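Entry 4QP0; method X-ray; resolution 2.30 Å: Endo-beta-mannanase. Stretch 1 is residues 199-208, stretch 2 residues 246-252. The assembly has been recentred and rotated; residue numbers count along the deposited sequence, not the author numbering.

Stretch 1, residues 199-208: IKEISEYIKS
Stretch 2 246-252: ALSSIDF

Residues 199-208 of this endo-beta-mannanase lie within a longer α-helix, with phi/psi values close to -65/-40 and i to i+4 backbone hydrogen bonds running from Ser203 N to Ile199 O (3.1 Å) through Ser208 N to Glu204 O (2.9 Å). Residues 246-252 form an irregular segment whose central feature is a type I β turn from Leu247 to Ile250. Leu247 is extended (-72/131), Ser248 (-70/-17) and Ser249 (-82/-7) occupy the turn corners, and Ile250 (-111/119) returns to an extended conformation; Ile250 N donates to Leu247 O at 3.2 Å. The turn approaches the helix most closely where the CA atoms of Glu204 and Ser249 stand 5.6 Å apart, and the contact buries 396 Å² in total.

Apolar packing occupies the end of the contact nearer Ile199. Leu247 directs its CA-to-CB bond toward the helix in an m,t rotamer, placing Leu247 CD1 3.9 Å from Ile199 CG2 and 3.8 Å from Lys200 CA. The other methyl, Leu247 CD2, lies 3.9 Å from Lys200 CG, so the aliphatic part of Lys200 serves as packing surface while its NZ reaches on to Glu204 OE2. Ile250 begins with its CB pointing away from the helix, but an m,m rotamer brings Ile250 CD1 back to 3.8 Å from both Ile199 CG2 and Ser203 CB. Ile199 is also m,m; its CG2 meets both turn residues while the end of its side chain leads away.

Two buried serines make the central polar contact. Ser249, chi1 -161° (t), points toward the helix and has the largest area covered by the opposing stretch, 88 Å². Ser249 OG donates a weak hydrogen bond of 3.0 Å to Ser203 OG. Ser203 adopts the p rotamer, which folds its hydroxyl back against the helix, with Ser203 OG 2.8 Å from Ile199 O and 2.9 Å from Lys200 O. The small side chain of Ser249 fits closely against the helix backbone: Ser249 OG is 3.0 Å from Glu204 N, yet the angle is poor for a hydrogen bond, and Glu204 N already donates to Lys200 O at 2.9 Å.

Charged groups extend the contact. Lys207, with chi angles m,m,t,t, reaches alongside the chain leaving the turn, with Lys207 CG 3.7 Å from Ser249 OG, and ends in a salt bridge of 2.7 Å from Lys207 NZ to Asp251 OD2. The aspartate CB points sideways, but chi1 of -58° (m) and chi2 of -57° bring its carboxylate nearer the helix. The length of lysine suits this reach from the helix to a residue beyond the turn. Within the helix, Lys200 (t,t,t,m) curls so that Lys200 NZ comes within 3.3 Å of Glu204 OE2, forming a second salt bridge.

A water bridges the stretches beside the serines. The water oxygen donates to Glu204 OE2 at 3.0 Å and accepts a weak bond of 3.3 Å from Ser249 N, linking the glutamate (m,t, chi3 3°) to the turn backbone.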

# COMPACT_ATOMS: atom_id res chain seq x y z
N ILE A 199 -9.72 -2.99 11.58
CA ILE A 199 -9.39 -3.53 10.25
C ILE A 199 -10.53 -4.39 9.73
O ILE A 199 -10.82 -4.39 8.53
CB ILE A 199 -8.11 -4.40 10.30
CG1 ILE A 199 -6.88 -3.54 10.67
CG2 ILE A 199 -7.91 -5.16 8.99
CD1 ILE A 199 -6.41 -2.60 9.58
N LYS A 200 -11.18 -5.12 10.64
CA LYS A 200 -12.25 -6.04 10.29
C LYS A 200 -13.43 -5.31 9.65
O LYS A 200 -13.81 -5.63 8.51
CB LYS A 200 -12.71 -6.82 11.53
CG LYS A 200 -13.75 -7.89 11.28
CD LYS A 200 -14.00 -8.68 12.56
CE LYS A 200 -14.85 -9.92 12.30
NZ LYS A 200 -16.29 -9.57 12.16
N GLU A 201 -13.97 -4.31 10.35
CA GLU A 201 -15.19 -3.62 9.90
C GLU A 201 -14.98 -2.70 8.70
O GLU A 201 -15.87 -2.56 7.87
CB GLU A 201 -15.86 -2.88 11.06
CG GLU A 201 -15.32 -1.48 11.34
CD GLU A 201 -16.23 -0.68 12.24
OE1 GLU A 201 -15.71 -0.04 13.18
OE2 GLU A 201 -17.47 -0.69 12.02
N ILE A 202 -13.81 -2.07 8.62
CA ILE A 202 -13.47 -1.25 7.45
C ILE A 202 -13.34 -2.12 6.20
O ILE A 202 -13.88 -1.78 5.15
CB ILE A 202 -12.18 -0.42 7.68
CG1 ILE A 202 -12.39 0.63 8.78
CG2 ILE A 202 -11.72 0.24 6.38
CD1 ILE A 202 -13.50 1.63 8.52
N SER A 203 -12.66 -3.26 6.32
CA SER A 203 -12.54 -4.16 5.17
C SER A 203 -13.89 -4.77 4.81
O SER A 203 -14.19 -4.96 3.63
CB SER A 203 -11.47 -5.24 5.39
OG SER A 203 -11.78 -6.09 6.49
N GLU A 204 -14.71 -5.07 5.82
CA GLU A 204 -16.08 -5.51 5.57
C GLU A 204 -16.91 -4.41 4.91
O GLU A 204 -17.67 -4.68 3.98
CB GLU A 204 -16.76 -6.04 6.84
CG GLU A 204 -16.40 -7.49 7.15
CD GLU A 204 -16.79 -7.93 8.56
OE1 GLU A 204 -17.42 -7.14 9.31
OE2 GLU A 204 -16.46 -9.09 8.92
N TYR A 205 -16.74 -3.17 5.36
CA TYR A 205 -17.43 -2.04 4.73
C TYR A 205 -17.05 -1.90 3.25
O TYR A 205 -17.92 -1.67 2.41
CB TYR A 205 -17.20 -0.73 5.48
CG TYR A 205 -17.95 0.44 4.88
CD1 TYR A 205 -19.34 0.57 5.03
CD2 TYR A 205 -17.28 1.43 4.14
CE1 TYR A 205 -20.03 1.64 4.47
CE2 TYR A 205 -17.95 2.50 3.58
CZ TYR A 205 -19.32 2.61 3.75
OH TYR A 205 -20.00 3.67 3.20
N ILE A 206 -15.76 -2.03 2.94
CA ILE A 206 -15.31 -2.06 1.54
C ILE A 206 -15.98 -3.21 0.79
O ILE A 206 -16.50 -3.01 -0.31
CB ILE A 206 -13.76 -2.12 1.40
CG1 ILE A 206 -13.12 -0.84 1.93
CG2 ILE A 206 -13.34 -2.36 -0.05
CD1 ILE A 206 -11.62 -0.90 2.07
N LYS A 207 -15.99 -4.40 1.39
CA LYS A 207 -16.59 -5.57 0.73
C LYS A 207 -18.09 -5.44 0.42
O LYS A 207 -18.56 -5.97 -0.59
CB LYS A 207 -16.30 -6.85 1.53
CG LYS A 207 -14.87 -7.36 1.41
CD LYS A 207 -14.54 -7.88 0.01
CE LYS A 207 -13.15 -8.50 -0.01
NZ LYS A 207 -12.93 -9.32 -1.22
N SER A 208 -18.83 -4.73 1.28
CA SER A 208 -20.27 -4.53 1.08
C SER A 208 -20.60 -3.64 -0.12
O SER A 208 -21.60 -3.86 -0.80
CB SER A 208 -20.96 -4.02 2.36
OG SER A 208 -20.67 -2.65 2.62
N ALA A 246 -6.16 -13.77 8.90
CA ALA A 246 -7.22 -14.73 9.25
C ALA A 246 -8.63 -14.21 8.97
O ALA A 246 -9.58 -15.00 8.97
CB ALA A 246 -7.08 -15.16 10.69
N LEU A 247 -8.77 -12.91 8.76
CA LEU A 247 -10.06 -12.30 8.43
C LEU A 247 -10.48 -12.66 7.01
O LEU A 247 -9.69 -12.52 6.06
CB LEU A 247 -10.00 -10.77 8.57
CG LEU A 247 -9.68 -10.12 9.92
CD1 LEU A 247 -9.50 -8.62 9.74
CD2 LEU A 247 -10.77 -10.41 10.94
N SER A 248 -11.72 -13.12 6.87
CA SER A 248 -12.27 -13.52 5.57
C SER A 248 -12.48 -12.30 4.68
O SER A 248 -12.61 -12.41 3.46
CB SER A 248 -13.59 -14.27 5.76
OG SER A 248 -14.45 -13.54 6.63
N SER A 249 -12.48 -11.12 5.30
CA SER A 249 -12.65 -9.85 4.61
C SER A 249 -11.36 -9.31 3.98
O SER A 249 -11.39 -8.30 3.27
CB SER A 249 -13.21 -8.83 5.59
OG SER A 249 -13.78 -7.74 4.91
N ILE A 250 -10.24 -9.97 4.26
CA ILE A 250 -8.92 -9.60 3.74
C ILE A 250 -8.45 -10.66 2.75
O ILE A 250 -8.27 -11.83 3.13
CB ILE A 250 -7.88 -9.47 4.89
CG1 ILE A 250 -8.35 -8.48 5.98
CG2 ILE A 250 -6.50 -9.10 4.35
CD1 ILE A 250 -8.15 -7.01 5.66
N ASP A 251 -8.24 -10.28 1.50
CA ASP A 251 -7.91 -11.25 0.44
C ASP A 251 -6.44 -11.61 0.35
O ASP A 251 -6.11 -12.75 0.04
CB ASP A 251 -8.41 -10.75 -0.91
CG ASP A 251 -9.90 -10.49 -0.93
OD1 ASP A 251 -10.68 -11.42 -0.62
OD2 ASP A 251 -10.28 -9.35 -1.25
N PHE A 252 -5.57 -10.63 0.58
CA PHE A 252 -4.13 -10.87 0.64
C PHE A 252 -3.46 -10.09 1.78
O PHE A 252 -4.00 -9.09 2.26
CB PHE A 252 -3.46 -10.60 -0.71
CG PHE A 252 -3.51 -9.16 -1.15
CD1 PHE A 252 -2.48 -8.29 -0.84
CD2 PHE A 252 -4.59 -8.68 -1.89
CE1 PHE A 252 -2.53 -6.96 -1.24
CE2 PHE A 252 -4.64 -7.35 -2.30
CZ PHE A 252 -3.61 -6.49 -1.97
O HOH W 1 -13.74 -10.26 8.21